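Long-range contacts in xylanase inhibitor TL-XI (Triticum aestivum, PDB 3G7M), which inhibits xylanases noncompetitively, as a small wheat member of the thaumatin-like protein family, and probably takes part in plant defence: residues C9-P15 / G27-P32; D39-I43 / V91-Y96; G99-T103 / C123-D129. The protein carries 4 engineered substitutions. One frame throughout, in Å; residues are numbered along the deposited sequence.

Contact 1 of 3, residues C9-P15 / G27-P32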
ATOM      1  N   CYS A   9       5.334  -6.437  10.671  1.00 19.92           N
ATOM      2  CA  CYS A   9       5.795  -5.644  11.800  1.00 19.89           C
ATOM      3  C   CYS A   9       5.313  -6.209  13.153  1.00 20.08           C
ATOM      4  O   CYS A   9       4.358  -6.998  13.215  1.00 20.17           O
ATOM      5  CB  CYS A   9       5.305  -4.219  11.625  1.00 19.86           C
ATOM      6  SG  CYS A   9       5.507  -3.645   9.954  1.00 20.49           S
ATOM      7  N   HIS A  10       5.978  -5.818  14.239  1.00 19.76           N
ATOM      8  CA  HIS A  10       5.551  -6.242  15.575  1.00 19.68           C
ATOM      9  C   HIS A  10       4.409  -5.367  16.147  1.00 19.22           C
ATOM     10  O   HIS A  10       4.015  -5.510  17.301  1.00 19.05           O
ATOM     11  CB  HIS A  10       6.737  -6.192  16.526  1.00 20.28           C
ATOM     12  CG  HIS A  10       7.865  -7.096  16.138  1.00 21.53           C
ATOM     13  ND1 HIS A  10       7.718  -8.474  16.051  1.00 22.00           N
ATOM     14  CD2 HIS A  10       9.173  -6.821  15.860  1.00 22.00           C
ATOM     15  CE1 HIS A  10       8.883  -9.009  15.717  1.00 22.00           C
ATOM     16  NE2 HIS A  10       9.780  -8.029  15.592  1.00 22.00           N
ATOM     17  N   PHE A  11       3.901  -4.445  15.344  1.00 19.06           N
ATOM     18  CA  PHE A  11       2.823  -3.560  15.756  1.00 19.44           C
ATOM     19  C   PHE A  11       1.709  -3.580  14.725  1.00 19.72           C
ATOM     20  O   PHE A  11       1.912  -3.960  13.585  1.00 19.92           O
ATOM     21  CB  PHE A  11       3.319  -2.121  15.986  1.00 18.86           C
ATOM     22  CG  PHE A  11       4.229  -1.634  14.923  1.00 19.78           C
ATOM     23  CD1 PHE A  11       5.596  -1.620  15.122  1.00 20.52           C
ATOM     24  CD2 PHE A  11       3.732  -1.212  13.693  1.00 22.00           C
ATOM     25  CE1 PHE A  11       6.469  -1.178  14.119  1.00 21.88           C
ATOM     26  CE2 PHE A  11       4.602  -0.768  12.684  1.00 22.00           C
ATOM     27  CZ  PHE A  11       5.975  -0.754  12.906  1.00 22.00           C
ATOM     28  N   THR A  12       0.519  -3.177  15.139  1.00 20.18           N
ATOM     29  CA  THR A  12      -0.611  -3.145  14.239  1.00 20.65           C
ATOM     30  C   THR A  12      -0.389  -2.089  13.154  1.00 20.59           C
ATOM     31  O   THR A  12      -0.041  -0.947  13.466  1.00 21.22           O
ATOM     32  CB  THR A  12      -1.901  -2.832  15.021  1.00 20.69           C
ATOM     33  OG1 THR A  12      -1.921  -3.617  16.238  1.00 22.00           O
ATOM     34  CG2 THR A  12      -3.137  -3.152  14.170  1.00 20.57           C
ATOM     35  N   VAL A  13      -0.569  -2.463  11.888  1.00 20.38           N
ATOM     36  CA  VAL A  13      -0.686  -1.463  10.817  1.00 20.52           C
ATOM     37  C   VAL A  13      -2.067  -1.454  10.132  1.00 20.57           C
ATOM     38  O   VAL A  13      -2.769  -2.490  10.093  1.00 20.78           O
ATOM     39  CB  VAL A  13       0.411  -1.576   9.754  1.00 20.05           C
ATOM     40  CG1 VAL A  13       1.746  -1.773  10.400  1.00 19.88           C
ATOM     41  CG2 VAL A  13       0.123  -2.665   8.820  1.00 22.00           C
ATOM     42  N   TRP A  14      -2.438  -0.278   9.601  1.00 20.33           N
ATOM     43  CA  TRP A  14      -3.744  -0.047   8.978  1.00 19.78           C
ATOM     44  C   TRP A  14      -3.586   0.232   7.482  1.00 19.20           C
ATOM     45  O   TRP A  14      -3.455   1.387   7.080  1.00 19.37           O
ATOM     46  CB  TRP A  14      -4.453   1.132   9.679  1.00 20.03           C
ATOM     47  CG  TRP A  14      -5.168   0.764  10.975  1.00 20.73           C
ATOM     48  CD1 TRP A  14      -6.508   0.427  11.131  1.00 21.68           C
ATOM     49  CD2 TRP A  14      -4.592   0.684  12.268  1.00 19.27           C
ATOM     50  NE1 TRP A  14      -6.778   0.155  12.444  1.00 19.51           N
ATOM     51  CE2 TRP A  14      -5.624   0.305  13.168  1.00 19.04           C
ATOM     52  CE3 TRP A  14      -3.306   0.900  12.763  1.00 20.26           C
ATOM     53  CZ2 TRP A  14      -5.402   0.133  14.543  1.00 19.44           C
ATOM     54  CZ3 TRP A  14      -3.081   0.739  14.144  1.00 21.22           C
ATOM     55  CH2 TRP A  14      -4.130   0.355  15.015  1.00 20.56           C
ATOM     56  N   PRO A  15      -3.586  -0.819   6.648  1.00 18.71           N
ATOM     57  CA  PRO A  15      -3.361  -0.621   5.214  1.00 18.50           C
ATOM     58  C   PRO A  15      -4.480   0.191   4.579  1.00 17.95           C
ATOM     59  O   PRO A  15      -5.621   0.072   5.005  1.00 18.14           O
ATOM     60  CB  PRO A  15      -3.370  -2.054   4.650  1.00 18.37           C
ATOM     61  CG  PRO A  15      -3.097  -2.914   5.785  1.00 18.66           C
ATOM     62  CD  PRO A  15      -3.717  -2.246   6.975  1.00 18.68           C
ATOM     63  N   GLY A  27      -9.763   0.318   3.529  1.00 19.28           N
ATOM     64  CA  GLY A  27      -8.697  -0.406   4.204  1.00 19.82           C
ATOM     65  C   GLY A  27      -9.187  -1.307   5.313  1.00 20.21           C
ATOM     66  O   GLY A  27     -10.406  -1.537   5.498  1.00 21.07           O
ATOM     67  N   THR A  28      -8.218  -1.784   6.092  1.00 19.62           N
ATOM     68  CA  THR A  28      -8.500  -2.639   7.226  1.00 19.02           C
ATOM     69  C   THR A  28      -7.537  -2.418   8.418  1.00 18.93           C
ATOM     70  O   THR A  28      -6.622  -1.572   8.391  1.00 18.04           O
ATOM     71  CB  THR A  28      -8.535  -4.101   6.776  1.00 18.63           C
ATOM     72  OG1 THR A  28      -9.123  -4.894   7.800  1.00 18.69           O
ATOM     73  CG2 THR A  28      -7.147  -4.613   6.480  1.00 18.51           C
ATOM     74  N   GLU A  29      -7.783  -3.162   9.479  1.00 18.86           N
ATOM     75  CA  GLU A  29      -6.864  -3.204  10.587  1.00 19.22           C
ATOM     76  C   GLU A  29      -6.087  -4.530  10.457  1.00 19.58           C
ATOM     77  O   GLU A  29      -6.697  -5.621  10.375  1.00 20.12           O
ATOM     78  CB  GLU A  29      -7.648  -3.105  11.905  1.00 19.24           C
ATOM     79  CG  GLU A  29      -6.858  -3.442  13.185  1.00 18.95           C
ATOM     80  CD  GLU A  29      -7.740  -3.287  14.404  1.00 19.88           C
ATOM     81  OE1 GLU A  29      -8.975  -3.512  14.275  1.00 20.23           O
ATOM     82  OE2 GLU A  29      -7.206  -2.936  15.485  1.00 20.81           O
ATOM     83  N   LEU A  30      -4.757  -4.440  10.398  1.00 19.24           N
ATOM     84  CA  LEU A  30      -3.939  -5.642  10.360  1.00 19.61           C
ATOM     85  C   LEU A  30      -3.037  -5.819  11.581  1.00 20.04           C
ATOM     86  O   LEU A  30      -2.040  -5.121  11.720  1.00 20.85           O
ATOM     87  CB  LEU A  30      -3.105  -5.710   9.088  1.00 19.23           C
ATOM     88  CG  LEU A  30      -3.818  -6.119   7.804  1.00 19.69           C
ATOM     89  CD1 LEU A  30      -2.791  -6.331   6.729  1.00 19.03           C
ATOM     90  CD2 LEU A  30      -4.680  -7.368   7.960  1.00 20.32           C
ATOM     91  N   HIS A  31      -3.387  -6.763  12.453  1.00 20.00           N
ATOM     92  CA  HIS A  31      -2.527  -7.138  13.559  1.00 19.94           C
ATOM     93  C   HIS A  31      -1.247  -7.776  13.042  1.00 19.26           C
ATOM     94  O   HIS A  31      -1.216  -8.290  11.935  1.00 18.59           O
ATOM     95  CB  HIS A  31      -3.261  -8.082  14.515  1.00 20.26           C
ATOM     96  CG  HIS A  31      -4.439  -7.447  15.181  1.00 22.00           C
ATOM     97  ND1 HIS A  31      -5.729  -7.589  14.702  1.00 23.62           N
ATOM     98  CD2 HIS A  31      -4.523  -6.641  16.274  1.00 22.34           C
ATOM     99  CE1 HIS A  31      -6.562  -6.921  15.487  1.00 23.13           C
ATOM    100  NE2 HIS A  31      -5.855  -6.338  16.447  1.00 22.97           N
ATOM    101  N   PRO A  32      -0.174  -7.728  13.844  1.00 19.16           N
ATOM    102  CA  PRO A  32       1.037  -8.426  13.482  1.00 18.71           C
ATOM    103  C   PRO A  32       0.732  -9.850  13.027  1.00 18.25           C
ATOM    104  O   PRO A  32       0.132 -10.643  13.774  1.00 17.94           O
ATOM    105  CB  PRO A  32       1.830  -8.429  14.791  1.00 18.80           C
ATOM    106  CG  PRO A  32       1.447  -7.223  15.440  1.00 18.78           C
ATOM    107  CD  PRO A  32      -0.004  -7.007  15.116  1.00 19.26           C
TER

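Contact 2 of 3, residues D39-I43 / V91-Y96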
ATOM      1  N   ASP A  39      -9.260  -8.270  -4.177  1.00 21.82           N
ATOM      2  CA  ASP A  39      -9.557  -8.541  -5.566  1.00 22.05           C
ATOM      3  C   ASP A  39      -9.107  -7.336  -6.446  1.00 22.34           C
ATOM      4  O   ASP A  39      -9.242  -6.171  -6.017  1.00 22.72           O
ATOM      5  CB  ASP A  39     -11.043  -8.820  -5.670  1.00 22.00           C
ATOM      6  CG  ASP A  39     -11.376  -9.666  -6.831  1.00 22.18           C
ATOM      7  OD1 ASP A  39     -10.571  -9.630  -7.818  1.00 22.57           O
ATOM      8  OD2 ASP A  39     -12.457 -10.306  -6.799  1.00 22.75           O
ATOM      9  N   THR A  40      -8.554  -7.604  -7.645  1.00 22.30           N
ATOM     10  CA  THR A  40      -7.977  -6.525  -8.492  1.00 22.31           C
ATOM     11  C   THR A  40      -8.839  -6.164  -9.690  1.00 22.00           C
ATOM     12  O   THR A  40      -9.395  -7.049 -10.339  1.00 22.00           O
ATOM     13  CB  THR A  40      -6.634  -6.915  -9.099  1.00 22.25           C
ATOM     14  OG1 THR A  40      -6.771  -8.176  -9.772  1.00 23.53           O
ATOM     15  CG2 THR A  40      -5.575  -7.020  -8.057  1.00 22.62           C
ATOM     16  N   PRO A  41      -8.907  -4.862 -10.032  1.00 22.00           N
ATOM     17  CA  PRO A  41      -9.733  -4.406 -11.158  1.00 22.00           C
ATOM     18  C   PRO A  41      -9.115  -4.797 -12.494  1.00 21.96           C
ATOM     19  O   PRO A  41      -7.947  -5.135 -12.546  1.00 21.77           O
ATOM     20  CB  PRO A  41      -9.740  -2.875 -11.002  1.00 22.00           C
ATOM     21  CG  PRO A  41      -8.434  -2.562 -10.363  1.00 22.00           C
ATOM     22  CD  PRO A  41      -8.145  -3.736  -9.422  1.00 22.00           C
ATOM     23  N   VAL A  42      -9.916  -4.755 -13.555  1.00 21.40           N
ATOM     24  CA  VAL A  42      -9.458  -5.060 -14.896  1.00 20.85           C
ATOM     25  C   VAL A  42      -8.523  -3.989 -15.408  1.00 20.52           C
ATOM     26  O   VAL A  42      -7.691  -4.274 -16.259  1.00 20.42           O
ATOM     27  CB  VAL A  42     -10.631  -5.253 -15.931  1.00 21.04           C
ATOM     28  CG1 VAL A  42     -11.251  -6.657 -15.804  1.00 22.00           C
ATOM     29  CG2 VAL A  42     -11.706  -4.134 -15.843  1.00 20.76           C
ATOM     30  N   ILE A  43      -8.686  -2.760 -14.898  1.00 20.37           N
ATOM     31  CA  ILE A  43      -7.926  -1.574 -15.339  1.00 20.12           C
ATOM     32  C   ILE A  43      -7.756  -0.566 -14.200  1.00 19.94           C
ATOM     33  O   ILE A  43      -8.520  -0.566 -13.232  1.00 20.31           O
ATOM     34  CB  ILE A  43      -8.608  -0.876 -16.587  1.00 20.44           C
ATOM     35  CG1 ILE A  43      -7.632   0.104 -17.278  1.00 20.22           C
ATOM     36  CG2 ILE A  43      -9.987  -0.226 -16.219  1.00 20.36           C
ATOM     37  CD1 ILE A  43      -8.125   0.680 -18.628  1.00 20.87           C
ATOM     38  N   VAL A  91      -2.953  -1.813 -13.117  1.00 23.74           N
ATOM     39  CA  VAL A  91      -3.397  -3.065 -13.718  1.00 24.05           C
ATOM     40  C   VAL A  91      -3.879  -2.884 -15.166  1.00 24.27           C
ATOM     41  O   VAL A  91      -4.660  -1.977 -15.451  1.00 24.03           O
ATOM     42  CB  VAL A  91      -4.513  -3.698 -12.854  1.00 24.30           C
ATOM     43  CG1 VAL A  91      -4.924  -5.085 -13.386  1.00 23.81           C
ATOM     44  CG2 VAL A  91      -4.050  -3.803 -11.393  1.00 24.24           C
ATOM     45  N   LEU A  92      -3.373  -3.728 -16.072  1.00 24.33           N
ATOM     46  CA  LEU A  92      -4.075  -4.078 -17.335  1.00 25.33           C
ATOM     47  C   LEU A  92      -4.813  -5.430 -17.161  1.00 25.94           C
ATOM     48  O   LEU A  92      -4.458  -6.231 -16.296  1.00 26.59           O
ATOM     49  CB  LEU A  92      -3.120  -4.173 -18.543  1.00 24.97           C
ATOM     50  CG  LEU A  92      -3.816  -4.620 -19.901  1.00 25.93           C
ATOM     51  CD1 LEU A  92      -4.822  -3.571 -20.456  1.00 26.64           C
ATOM     52  CD2 LEU A  92      -2.782  -4.955 -21.027  1.00 26.55           C
ATOM     53  N   GLN A  93      -5.842  -5.690 -17.957  1.00 26.33           N
ATOM     54  CA  GLN A  93      -6.517  -6.980 -17.887  1.00 26.48           C
ATOM     55  C   GLN A  93      -5.439  -8.084 -17.829  1.00 26.29           C
ATOM     56  O   GLN A  93      -4.811  -8.416 -18.879  1.00 26.27           O
ATOM     57  CB  GLN A  93      -7.451  -7.182 -19.119  1.00 26.75           C
ATOM     58  CG  GLN A  93      -8.834  -6.474 -19.021  1.00 27.03           C
ATOM     59  CD  GLN A  93      -9.944  -7.204 -19.831  1.00 27.85           C
ATOM     60  OE1 GLN A  93     -11.059  -7.382 -19.336  1.00 27.37           O
ATOM     61  NE2 GLN A  93      -9.637  -7.630 -21.071  1.00 26.23           N
ATOM     62  N   GLY A  94      -5.219  -8.625 -16.616  1.00 25.86           N
ATOM     63  CA  GLY A  94      -4.209  -9.687 -16.401  1.00 25.34           C
ATOM     64  C   GLY A  94      -2.802  -9.275 -15.940  1.00 24.79           C
ATOM     65  O   GLY A  94      -2.253  -9.895 -14.984  1.00 24.69           O
ATOM     66  N   ASN A  95      -2.221  -8.246 -16.631  1.00 24.44           N
ATOM     67  CA  ASN A  95      -0.858  -7.696 -16.337  1.00 23.37           C
ATOM     68  C   ASN A  95      -0.774  -6.652 -15.213  1.00 22.82           C
ATOM     69  O   ASN A  95      -1.651  -5.773 -15.088  1.00 23.17           O
ATOM     70  CB  ASN A  95      -0.270  -7.071 -17.587  1.00 23.31           C
ATOM     71  CG  ASN A  95       0.035  -8.093 -18.634  1.00 23.97           C
ATOM     72  OD1 ASN A  95       1.118  -8.077 -19.229  1.00 25.11           O
ATOM     73  ND2 ASN A  95      -0.913  -9.002 -18.872  1.00 22.72           N
ATOM     74  N   TYR A  96       0.290  -6.737 -14.408  1.00 22.00           N
ATOM     75  CA  TYR A  96       0.441  -5.864 -13.258  1.00 20.79           C
ATOM     76  C   TYR A  96       1.777  -5.158 -13.388  1.00 20.38           C
ATOM     77  O   TYR A  96       2.727  -5.730 -13.894  1.00 20.52           O
ATOM     78  CB  TYR A  96       0.409  -6.655 -11.920  1.00 20.52           C
ATOM     79  CG  TYR A  96      -0.835  -7.505 -11.623  1.00 21.14           C
ATOM     80  CD1 TYR A  96      -2.079  -6.901 -11.377  1.00 20.91           C
ATOM     81  CD2 TYR A  96      -0.759  -8.927 -11.549  1.00 22.04           C
ATOM     82  CE1 TYR A  96      -3.224  -7.685 -11.107  1.00 20.65           C
ATOM     83  CE2 TYR A  96      -1.901  -9.711 -11.278  1.00 21.93           C
ATOM     84  CZ  TYR A  96      -3.119  -9.086 -11.054  1.00 21.30           C
ATOM     85  OH  TYR A  96      -4.232  -9.867 -10.813  1.00 21.65           O
TER

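Contact 3 of 3, residues G99-T103 / C123-D129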
ATOM      1  N   GLY A  99       5.115  -0.241  -8.284  1.00 18.44           N
ATOM      2  CA  GLY A  99       6.202   0.691  -7.983  1.00 18.16           C
ATOM      3  C   GLY A  99       6.037   1.270  -6.601  1.00 18.31           C
ATOM      4  O   GLY A  99       4.984   1.135  -5.985  1.00 18.23           O
ATOM      5  N   VAL A 100       7.083   1.903  -6.092  1.00 18.55           N
ATOM      6  CA  VAL A 100       7.064   2.328  -4.713  1.00 19.08           C
ATOM      7  C   VAL A 100       8.011   3.474  -4.607  1.00 18.77           C
ATOM      8  O   VAL A 100       8.967   3.555  -5.369  1.00 18.93           O
ATOM      9  CB  VAL A 100       7.474   1.130  -3.743  1.00 19.87           C
ATOM     10  CG1 VAL A 100       8.934   0.670  -3.974  1.00 20.14           C
ATOM     11  CG2 VAL A 100       7.186   1.447  -2.229  1.00 21.12           C
ATOM     12  N   THR A 101       7.744   4.361  -3.657  1.00 19.14           N
ATOM     13  CA  THR A 101       8.675   5.446  -3.300  1.00 18.88           C
ATOM     14  C   THR A 101       8.810   5.664  -1.800  1.00 18.59           C
ATOM     15  O   THR A 101       7.884   5.421  -1.048  1.00 18.91           O
ATOM     16  CB  THR A 101       8.252   6.762  -3.938  1.00 18.88           C
ATOM     17  OG1 THR A 101       9.169   7.799  -3.515  1.00 20.19           O
ATOM     18  CG2 THR A 101       6.833   7.137  -3.537  1.00 18.12           C
ATOM     19  N   SER A 102       9.965   6.133  -1.363  1.00 18.59           N
ATOM     20  CA  SER A 102      10.124   6.568   0.022  1.00 17.98           C
ATOM     21  C   SER A 102      10.873   7.916   0.015  1.00 18.59           C
ATOM     22  O   SER A 102      11.655   8.239   0.910  1.00 18.86           O
ATOM     23  CB  SER A 102      10.808   5.485   0.842  1.00 16.81           C
ATOM     24  OG  SER A 102      12.118   5.298   0.370  1.00 16.13           O
ATOM     25  N   THR A 103      10.611   8.711  -1.012  1.00 19.03           N
ATOM     26  CA  THR A 103      11.237   9.997  -1.106  1.00 20.08           C
ATOM     27  C   THR A 103      10.200  11.089  -1.291  1.00 20.59           C
ATOM     28  O   THR A 103      10.389  12.221  -0.811  1.00 21.42           O
ATOM     29  CB  THR A 103      12.299  10.021  -2.218  1.00 20.22           C
ATOM     30  OG1 THR A 103      13.002   8.779  -2.199  1.00 20.71           O
ATOM     31  CG2 THR A 103      13.328  11.167  -2.017  1.00 20.60           C
ATOM     32  N   CYS A 123      11.916  -1.778  -0.567  1.00 20.79           N
ATOM     33  CA  CYS A 123      11.954  -0.414  -0.053  1.00 21.18           C
ATOM     34  C   CYS A 123      11.998  -0.411   1.484  1.00 21.33           C
ATOM     35  O   CYS A 123      10.960  -0.273   2.146  1.00 21.31           O
ATOM     36  CB  CYS A 123      10.744   0.362  -0.549  1.00 20.98           C
ATOM     37  SG  CYS A 123      10.893   2.145  -0.199  1.00 23.63           S
ATOM     38  N   ARG A 124      13.200  -0.562   2.047  1.00 21.91           N
ATOM     39  CA  ARG A 124      13.352  -0.855   3.487  1.00 22.41           C
ATOM     40  C   ARG A 124      13.757   0.310   4.389  1.00 22.60           C
ATOM     41  O   ARG A 124      13.526   0.268   5.600  1.00 22.55           O
ATOM     42  CB  ARG A 124      14.250  -2.071   3.679  1.00 22.65           C
ATOM     43  CG  ARG A 124      13.596  -3.328   3.066  1.00 22.31           C
ATOM     44  CD  ARG A 124      14.486  -4.527   3.150  1.00 22.12           C
ATOM     45  NE  ARG A 124      13.807  -5.680   2.550  1.00 23.81           N
ATOM     46  CZ  ARG A 124      14.278  -6.932   2.539  1.00 24.44           C
ATOM     47  NH1 ARG A 124      15.465  -7.238   3.095  1.00 24.74           N
ATOM     48  NH2 ARG A 124      13.560  -7.887   1.956  1.00 24.30           N
ATOM     49  N   LYS A 125      14.326   1.354   3.776  1.00 22.75           N
ATOM     50  CA  LYS A 125      14.525   2.634   4.427  1.00 22.79           C
ATOM     51  C   LYS A 125      14.187   3.796   3.462  1.00 22.34           C
ATOM     52  O   LYS A 125      13.821   3.576   2.316  1.00 22.20           O
ATOM     53  CB  LYS A 125      15.947   2.709   4.959  1.00 23.13           C
ATOM     54  CG  LYS A 125      16.048   3.574   6.238  1.00 26.08           C
ATOM     55  CD  LYS A 125      17.436   4.247   6.347  1.00 27.44           C
ATOM     56  CE  LYS A 125      17.610   5.135   7.610  1.00 28.90           C
ATOM     57  NZ  LYS A 125      19.048   5.704   7.742  1.00 27.82           N
ATOM     58  N   ALA A 126      14.295   5.032   3.931  1.00 22.08           N
ATOM     59  CA  ALA A 126      13.997   6.190   3.100  1.00 21.33           C
ATOM     60  C   ALA A 126      15.032   6.332   1.980  1.00 21.23           C
ATOM     61  O   ALA A 126      16.254   6.185   2.196  1.00 22.00           O
ATOM     62  CB  ALA A 126      13.945   7.460   3.967  1.00 21.61           C
ATOM     63  N   GLY A 127      14.542   6.636   0.781  1.00 20.55           N
ATOM     64  CA  GLY A 127      15.411   6.844  -0.377  1.00 19.81           C
ATOM     65  C   GLY A 127      15.683   5.570  -1.152  1.00 19.31           C
ATOM     66  O   GLY A 127      16.754   5.394  -1.711  1.00 19.34           O
ATOM     67  N   CYS A 128      14.704   4.680  -1.184  1.00 18.95           N
ATOM     68  CA  CYS A 128      14.845   3.381  -1.822  1.00 18.72           C
ATOM     69  C   CYS A 128      14.777   3.520  -3.325  1.00 18.45           C
ATOM     70  O   CYS A 128      15.426   2.783  -4.072  1.00 18.27           O
ATOM     71  CB  CYS A 128      13.757   2.429  -1.321  1.00 18.89           C
ATOM     72  SG  CYS A 128      12.058   2.877  -1.750  1.00 19.90           S
ATOM     73  N   ASP A 129      13.975   4.485  -3.756  1.00 18.79           N
ATOM     74  CA  ASP A 129      13.854   4.871  -5.166  1.00 18.38           C
ATOM     75  C   ASP A 129      14.880   5.956  -5.562  1.00 18.29           C
ATOM     76  O   ASP A 129      14.773   7.116  -5.150  1.00 18.45           O
ATOM     77  CB  ASP A 129      12.410   5.304  -5.474  1.00 18.29           C
ATOM     78  CG  ASP A 129      11.864   6.374  -4.501  1.00 18.72           C
ATOM     79  OD1 ASP A 129      11.836   6.163  -3.277  1.00 16.61           O
ATOM     80  OD2 ASP A 129      11.432   7.450  -4.985  1.00 21.79           O
TER

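Contact 1 of 3, residues C9-P15 / G27-P32
This is an antiparallel backbone pairing at the margin of the thaumatin-like beta sandwich, where the start of strand 13-19 meets the loop that runs from strand 26-27 toward strand 35-38. V13 and L30 form a single hydrogen-bonded bridge, V13 N to L30 O at 3.0 Å and L30 N to V13 O at 2.8 Å. Further along, T28 N reaches P15 O weakly at 3.4 Å, and the CA-H groups of T12, W14 and G27 lean on carbonyl oxygens opposite them. On the inner side, P15 CG packs on L30 CD1 at 3.6 Å, while V13 also touches F149 of strand 145-149, so the bridge borders the other sheet of the sandwich. C9 is tied to C150 by a disulfide, which joins this edge to the chain's C-terminal end. On the exposed side, the W14 indole comes obliquely against E29, with W14 NE1 3.4 Å from E29 CB.

Contact 2 of 3, residues D39-I43 / V91-Y96
The two backbones approach without forming a regular bridge: the loop 39-43 passes beside the turn that links strand 86-91 to strand 95-101, with V42 nearest Q93 (4.6 Å between CA atoms) and I43 nearest L92 (5.0 Å). V42 O lies 2.9 Å from Q93 N, but the angle is too poor for a hydrogen bond; a CA-H...O contact from I43 CA to V91 O, 3.3 Å long, is better aligned. Just beyond, V91 pairs through its backbone with G44, where strand 44-52 joins the sheet. That turn joins its two strands into a beta hairpin; L92 N bonds to N95 O at 2.8 Å, and G94 takes the positive phi. Among the side chains, V91 points toward the loop and sets CG1 3.1 Å from P41 O, while V42 CG1 comes to 3.6 Å from Q93 OE1. Deeper in, T40 OG1 and Y96 OH share a hydrogen bond of 3.2 Å, with the threonine oxygen near the plane of the tyrosine ring. P2, near the N-terminus, touches both T40 and Y96. With one hydroxyl pair as sole hydrogen bond, little directional chemistry beyond it and the CA-H...O contact joins the segments; the rest is close approach.

Contact 3 of 3, residues G99-T103 / C123-D129
Two side chains, S102 and D129, organise the polar network between the end of strand 95-101 and the disulfide-closed loop 123-129. S102 OG accepts from G127 N (2.8 Å) and C128 N (3.1 Å) and donates to K125 O (3.1 Å), so one hydroxyl satisfies three backbone groups of the loop; G127 N also reaches S102 O weakly at 3.3 Å. In return D129 receives from the other segment: S102 N to D129 OD1 at 2.7 Å, T103 OG1 to D129 OD1 at 3.1 Å, and T101 OG1 to D129 OD2 at 2.7 Å. T101 OG1 in turn accepts T103 N at 3.0 Å, making an ST turn where the chain leaves the strand. Q132 supplies a further donor to D129 OD2. The C123-C128 disulfide (SG to SG 2.1 Å) closes the loop beside S102, and V100 CG1 packs 3.9 Å from C123 CB. V100 touches M111 and L113 of the other sheet, while the loop lies at the outer margin between strands 121-123 and 135-139.

Overall arrangement
The three contacts come in series along the chain, and each reaches the antiparallel six-stranded sheet of the thaumatin-like sandwich. Contact 1 and contact 2 lie on opposite sides of the molecule's centre, their own centres about 25 Å apart; contact 3 is about 20 Å from the centre of contact 1 and about 24 Å from that of contact 2. Contacts 2 and 3 sit toward the two ends of strand 95-101, while contact 1 lies at the other flank, around strands 13-19 and 26-27. None touches another beyond the sequence adjoining of 2 and 3. In this helix-free, single-chain protein, they tie loops to the sheet at widely separated places.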